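Local coordinates for acyl-CoA synthetase (AMP-forming)/AMP-acid ligase II-like protein (Dyadobacter fermentans, PDB 4GS5) that probably acts as an ATP-dependent, AMP-forming ligase that joins an organic acid such as a medium-chain fatty acid to coenzyme A, at residues M4-G9 with Q26-M31; T8-C13 with E101-L106. All blocks are in the same frame, centred on the assembly; numbering follows the deposited sequence.

In the fold
Both contacts involve the N-terminal strand 5-8, an outermost strand of its sheet in this chain, but along different directions. Contact 1 runs from the strand across to helix 22-36, is buried, and has no hydrogen bond between its segments: an indole, a threonine and a selenomethionine do the work. Contact 2 runs within the sheet to the neighbouring strand 105-109, where backbone hydrogen bonds and a bridging water join the segments and the outer end, at K10 and D103, is exposed. Their centres lie about 10 Å apart, and T8 and G9 belong to both. T8 shows how one residue can serve two directions, its backbone pairing in the sheet and its side chain packing against the helix.

Contact 1 (M4-G9 with Q26-M31); sequences MIWTTG and QAYDFM
Strand 5-8 runs nearly along helix 22-36, the short segment axes 18° from parallel and 10.9 Å apart at closest approach, so the gap is bridged mainly by side chains. W6 and M31 share most of this. The W6 CG lies anti to the backbone N (chi1 -179°), which sends the six-membered ring out to the helix, where its far rim meets three residues. CH2 lies 3.8 Å from Y28 CB, and CZ3 lies 4.0 Å from A27 CB. The two aromatic side chains cross obliquely rather than stack, with W6 CH2 arriving at the edge of the Y28 ring. M31, a selenomethionine, completes the set with a Met-aromatic contact, its SE standing 5.3 Å from the centroid of the six-membered ring of W6 and again oblique to it. Bent at chi3 (80°), the M31 chain then meets T8 tip to tip: CE is 3.6 Å from T8 OG1, and SE is 3.7 Å from T8 CG2. The hydroxyl so approached by a methyl is satisfied elsewhere, by a hydrogen bond to Q16. Within the strand, T8 CB sits 3.7 Å above one face of the W6 indole, offset toward its rim. A27 and M31 also touch helix 90-102, through L96 and M100 respectively. The arrangement is apolar packing of a helix against an edge strand of an alpha/beta sheet.

Contact 2 (T8-C13 with E101-L106); sequences TGKTLC and ELDWEL
T8 and L106 form an antiparallel, hydrogen-bonded beta pair that attaches strand 5-8 to strand 105-109, and their side chains lie side by side on one face of the sheet. T8 CG2, placed between its own backbone N and carbonyl carbon, packs 3.9 Å from L106 CB. The L106 side chain, its CG anti to the carbonyl carbon (chi1 -58°), runs the same way and goes on to meet strand 80-83 and helix 90-102. Two reciprocal backbone bonds hold the pair. T8 N reaches L106 O over 2.9 Å, almost straight and in the carbonyl plane; the return bond from L106 N approaches T8 O from above that carbonyl's plane. Beyond G9 the two segments leave the sheet pairing. K10 and D103 again point alongside each other, but here it is the aliphatic part of the lysine that touches: K10 CD is 3.5 Å from D103 OD1. K10 is extended until its last torsion (chi4 -56°), and its NZ stays 5.6 Å from D103 OD1, so any attraction is probably long-range. D103, with positive phi, follows helix 90-102. Where direct pairing ends, a water takes over, accepting from K10 N at 2.9 Å and donating to W104 O at 2.8 Å.

Contact 1 (M4-G9 with Q26-M31)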
loop_
_atom_site.group_PDB
_atom_site.type_symbol
_atom_site.label_atom_id
_atom_site.label_comp_id
_atom_site.label_asym_id
_atom_site.label_seq_id
_atom_site.Cartn_x
_atom_site.Cartn_y
_atom_site.Cartn_z
HETATM N N MSE A 4 27.951 -1.942 15.495
HETATM C CA MSE A 4 26.581 -2.186 15.033
HETATM C C MSE A 4 26.110 -1.188 13.977
HETATM O O MSE A 4 24.928 -1.172 13.616
HETATM C CB MSE A 4 25.595 -2.226 16.208
HETATM C CG MSE A 4 25.194 -3.642 16.597
HETATM SE SE MSE A 4 26.770 -4.740 16.969
HETATM C CE MSE A 4 26.024 -6.513 16.638
ATOM N N ILE A 5 27.033 -0.362 13.492
ATOM C CA ILE A 5 26.760 0.539 12.374
ATOM C C ILE A 5 27.967 0.694 11.452
ATOM O O ILE A 5 29.110 0.739 11.904
ATOM C CB ILE A 5 26.300 1.939 12.838
ATOM C CG1 ILE A 5 27.403 2.650 13.616
ATOM C CG2 ILE A 5 25.051 1.844 13.684
ATOM C CD1 ILE A 5 26.974 4.017 14.126
ATOM N N TRP A 6 27.704 0.761 10.154
ATOM C CA TRP A 6 28.748 1.035 9.171
ATOM C C TRP A 6 28.437 2.348 8.448
ATOM O O TRP A 6 27.356 2.513 7.877
ATOM C CB TRP A 6 28.859 -0.130 8.183
ATOM C CG TRP A 6 29.919 0.032 7.133
ATOM C CD1 TRP A 6 31.268 0.161 7.335
ATOM C CD2 TRP A 6 29.722 0.059 5.711
ATOM N NE1 TRP A 6 31.916 0.284 6.126
ATOM C CE2 TRP A 6 30.995 0.218 5.118
ATOM C CE3 TRP A 6 28.594 -0.029 4.886
ATOM C CZ2 TRP A 6 31.164 0.292 3.732
ATOM C CZ3 TRP A 6 28.768 0.046 3.512
ATOM C CH2 TRP A 6 30.041 0.205 2.949
ATOM N N THR A 7 29.373 3.290 8.492
ATOM C CA THR A 7 29.153 4.602 7.885
ATOM C C THR A 7 29.788 4.683 6.501
ATOM O O THR A 7 30.951 4.341 6.321
ATOM C CB THR A 7 29.691 5.741 8.774
ATOM O OG1 THR A 7 29.028 5.711 10.044
ATOM C CG2 THR A 7 29.446 7.101 8.114
ATOM N N THR A 8 29.019 5.139 5.521
ATOM C CA THR A 8 29.501 5.151 4.146
ATOM C C THR A 8 28.943 6.303 3.315
ATOM O O THR A 8 28.169 7.139 3.802
ATOM C CB THR A 8 29.239 3.782 3.434
ATOM O OG1 THR A 8 29.988 3.721 2.215
ATOM C CG2 THR A 8 27.751 3.583 3.130
ATOM N N GLY A 9 29.342 6.337 2.052
ATOM C CA GLY A 9 29.010 7.434 1.165
ATOM C C GLY A 9 29.666 7.220 -0.182
ATOM O O GLY A 9 30.473 6.293 -0.347
ATOM N N GLN A 26 27.242 -6.839 1.977
ATOM C CA GLN A 26 26.206 -6.818 0.953
ATOM C C GLN A 26 26.081 -5.397 0.415
ATOM O O GLN A 26 26.014 -5.178 -0.793
ATOM C CB GLN A 26 24.852 -7.233 1.529
ATOM C CG GLN A 26 24.770 -8.633 2.090
ATOM C CD GLN A 26 23.356 -8.965 2.521
ATOM O OE1 GLN A 26 22.939 -8.628 3.631
ATOM N NE2 GLN A 26 22.598 -9.596 1.629
ATOM N N ALA A 27 26.040 -4.436 1.327
ATOM C CA ALA A 27 25.896 -3.036 0.955
ATOM C C ALA A 27 27.113 -2.578 0.141
ATOM O O ALA A 27 26.994 -2.006 -0.951
ATOM C CB ALA A 27 25.735 -2.187 2.206
ATOM N N TYR A 28 28.290 -2.855 0.676
ATOM C CA TYR A 28 29.523 -2.449 0.022
ATOM C C TYR A 28 29.592 -3.017 -1.401
ATOM O O TYR A 28 29.901 -2.291 -2.350
ATOM C CB TYR A 28 30.721 -2.877 0.858
ATOM C CG TYR A 28 32.053 -2.551 0.226
ATOM C CD1 TYR A 28 32.654 -1.302 0.407
ATOM C CD2 TYR A 28 32.707 -3.487 -0.560
ATOM C CE1 TYR A 28 33.879 -1.010 -0.176
ATOM C CE2 TYR A 28 33.929 -3.206 -1.143
ATOM C CZ TYR A 28 34.510 -1.973 -0.948
ATOM O OH TYR A 28 35.724 -1.713 -1.539
ATOM N N ASP A 29 29.273 -4.301 -1.547
ATOM C CA ASP A 29 29.278 -4.958 -2.856
ATOM C C ASP A 29 28.330 -4.309 -3.857
ATOM O O ASP A 29 28.688 -4.055 -5.014
ATOM C CB ASP A 29 28.953 -6.452 -2.721
ATOM C CG ASP A 29 30.076 -7.234 -2.060
ATOM O OD1 ASP A 29 31.164 -6.650 -1.871
ATOM O OD2 ASP A 29 29.872 -8.429 -1.739
ATOM N N PHE A 30 27.106 -4.045 -3.413
ATOM C CA PHE A 30 26.173 -3.356 -4.270
ATOM C C PHE A 30 26.727 -1.997 -4.672
ATOM O O PHE A 30 26.722 -1.644 -5.851
ATOM C CB PHE A 30 24.807 -3.170 -3.599
ATOM C CG PHE A 30 23.878 -2.322 -4.401
ATOM C CD1 PHE A 30 23.113 -2.878 -5.409
ATOM C CD2 PHE A 30 23.791 -0.960 -4.172
ATOM C CE1 PHE A 30 22.258 -2.093 -6.163
ATOM C CE2 PHE A 30 22.960 -0.171 -4.924
ATOM C CZ PHE A 30 22.186 -0.736 -5.919
HETATM N N MSE A 31 27.207 -1.232 -3.697
HETATM C CA MSE A 31 27.724 0.102 -3.998
HETATM C C MSE A 31 28.895 0.072 -4.978
HETATM O O MSE A 31 28.942 0.858 -5.936
HETATM C CB MSE A 31 28.105 0.832 -2.717
HETATM C CG MSE A 31 26.897 1.143 -1.865
HETATM SE SE MSE A 31 27.389 1.786 -0.116
HETATM C CE MSE A 31 27.789 3.637 -0.591
#

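Contact 2 (T8-C13 with E101-L106)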
loop_
_atom_site.group_PDB
_atom_site.type_symbol
_atom_site.label_atom_id
_atom_site.label_comp_id
_atom_site.label_asym_id
_atom_site.label_seq_id
_atom_site.Cartn_x
_atom_site.Cartn_y
_atom_site.Cartn_z
ATOM N N THR A 8 29.019 5.139 5.521
ATOM C CA THR A 8 29.501 5.151 4.146
ATOM C C THR A 8 28.943 6.303 3.315
ATOM O O THR A 8 28.169 7.139 3.802
ATOM C CB THR A 8 29.239 3.782 3.434
ATOM O OG1 THR A 8 29.988 3.721 2.215
ATOM C CG2 THR A 8 27.751 3.583 3.130
ATOM N N GLY A 9 29.342 6.337 2.052
ATOM C CA GLY A 9 29.010 7.434 1.165
ATOM C C GLY A 9 29.666 7.220 -0.182
ATOM O O GLY A 9 30.473 6.293 -0.347
ATOM N N LYS A 10 29.312 8.067 -1.145
ATOM C CA LYS A 10 29.862 7.980 -2.491
ATOM C C LYS A 10 31.379 8.058 -2.452
ATOM O O LYS A 10 32.078 7.136 -2.895
ATOM C CB LYS A 10 29.311 9.104 -3.362
ATOM C CG LYS A 10 29.559 8.952 -4.852
ATOM C CD LYS A 10 28.929 10.114 -5.624
ATOM C CE LYS A 10 29.106 9.960 -7.129
ATOM N NZ LYS A 10 30.544 9.812 -7.519
ATOM N N THR A 11 31.903 9.146 -1.905
ATOM C CA THR A 11 33.351 9.297 -1.884
ATOM C C THR A 11 33.986 8.415 -0.811
ATOM O O THR A 11 35.089 7.903 -0.994
ATOM C CB THR A 11 33.803 10.779 -1.755
ATOM O OG1 THR A 11 33.855 11.167 -0.374
ATOM C CG2 THR A 11 32.854 11.685 -2.528
ATOM N N LEU A 12 33.290 8.215 0.301
ATOM C CA LEU A 12 33.855 7.392 1.365
ATOM C C LEU A 12 33.990 5.923 0.931
ATOM O O LEU A 12 34.822 5.178 1.458
ATOM C CB LEU A 12 33.036 7.530 2.650
ATOM C CG LEU A 12 33.549 6.790 3.886
ATOM C CD1 LEU A 12 35.040 7.005 4.067
ATOM C CD2 LEU A 12 32.783 7.238 5.122
ATOM N N CYS A 13 33.188 5.520 -0.051
ATOM C CA CYS A 13 33.216 4.147 -0.549
ATOM C C CYS A 13 34.490 3.868 -1.360
ATOM O O CYS A 13 34.895 2.714 -1.525
ATOM C CB CYS A 13 31.964 3.857 -1.388
ATOM S SG CYS A 13 31.543 2.114 -1.531
ATOM N N GLU A 101 23.325 8.634 -5.457
ATOM C CA GLU A 101 22.862 9.566 -6.472
ATOM C C GLU A 101 22.736 10.988 -5.938
ATOM O O GLU A 101 22.960 11.947 -6.670
ATOM C CB GLU A 101 21.536 9.097 -7.061
ATOM C CG GLU A 101 21.696 7.912 -7.983
ATOM C CD GLU A 101 22.505 8.274 -9.214
ATOM O OE1 GLU A 101 21.924 8.886 -10.139
ATOM O OE2 GLU A 101 23.719 7.966 -9.246
ATOM N N LEU A 102 22.411 11.113 -4.656
ATOM C CA LEU A 102 22.038 12.402 -4.065
ATOM C C LEU A 102 23.111 12.928 -3.106
ATOM O O LEU A 102 22.942 13.980 -2.498
ATOM C CB LEU A 102 20.684 12.271 -3.346
ATOM C CG LEU A 102 19.520 11.802 -4.241
ATOM C CD1 LEU A 102 18.214 11.556 -3.466
ATOM C CD2 LEU A 102 19.272 12.789 -5.369
ATOM N N ASP A 103 24.210 12.185 -2.982
ATOM C CA ASP A 103 25.334 12.564 -2.112
ATOM C C ASP A 103 24.907 12.652 -0.646
ATOM O O ASP A 103 25.074 13.690 0.007
ATOM C CB ASP A 103 25.952 13.904 -2.537
ATOM C CG ASP A 103 26.552 13.868 -3.928
ATOM O OD1 ASP A 103 26.938 12.778 -4.402
ATOM O OD2 ASP A 103 26.650 14.954 -4.541
ATOM N N TRP A 104 24.340 11.575 -0.123
ATOM C CA TRP A 104 23.985 11.570 1.286
ATOM C C TRP A 104 25.113 10.952 2.086
ATOM O O TRP A 104 25.913 10.198 1.547
ATOM C CB TRP A 104 22.738 10.733 1.528
ATOM C CG TRP A 104 21.468 11.247 0.925
ATOM C CD1 TRP A 104 21.261 12.444 0.292
ATOM C CD2 TRP A 104 20.219 10.549 0.891
ATOM N NE1 TRP A 104 19.943 12.531 -0.123
ATOM C CE2 TRP A 104 19.287 11.379 0.231
ATOM C CE3 TRP A 104 19.799 9.300 1.365
ATOM C CZ2 TRP A 104 17.955 11.000 0.033
ATOM C CZ3 TRP A 104 18.463 8.921 1.168
ATOM C CH2 TRP A 104 17.566 9.770 0.499
ATOM N N GLU A 105 25.160 11.258 3.377
ATOM C CA GLU A 105 25.929 10.452 4.309
ATOM C C GLU A 105 25.029 9.297 4.750
ATOM O O GLU A 105 23.949 9.526 5.290
ATOM C CB GLU A 105 26.318 11.286 5.522
ATOM C CG GLU A 105 27.127 10.529 6.560
ATOM C CD GLU A 105 27.315 11.319 7.843
ATOM O OE1 GLU A 105 27.949 10.786 8.779
ATOM O OE2 GLU A 105 26.835 12.472 7.919
ATOM N N LEU A 106 25.460 8.060 4.516
ATOM C CA LEU A 106 24.648 6.903 4.884
ATOM C C LEU A 106 25.138 6.269 6.178
ATOM O O LEU A 106 26.322 5.927 6.310
ATOM C CB LEU A 106 24.635 5.853 3.764
ATOM C CG LEU A 106 24.129 6.312 2.399
ATOM C CD1 LEU A 106 24.400 5.267 1.340
ATOM C CD2 LEU A 106 22.642 6.613 2.480
HETATM O O HOH W 1 27.190 9.986 -0.913
#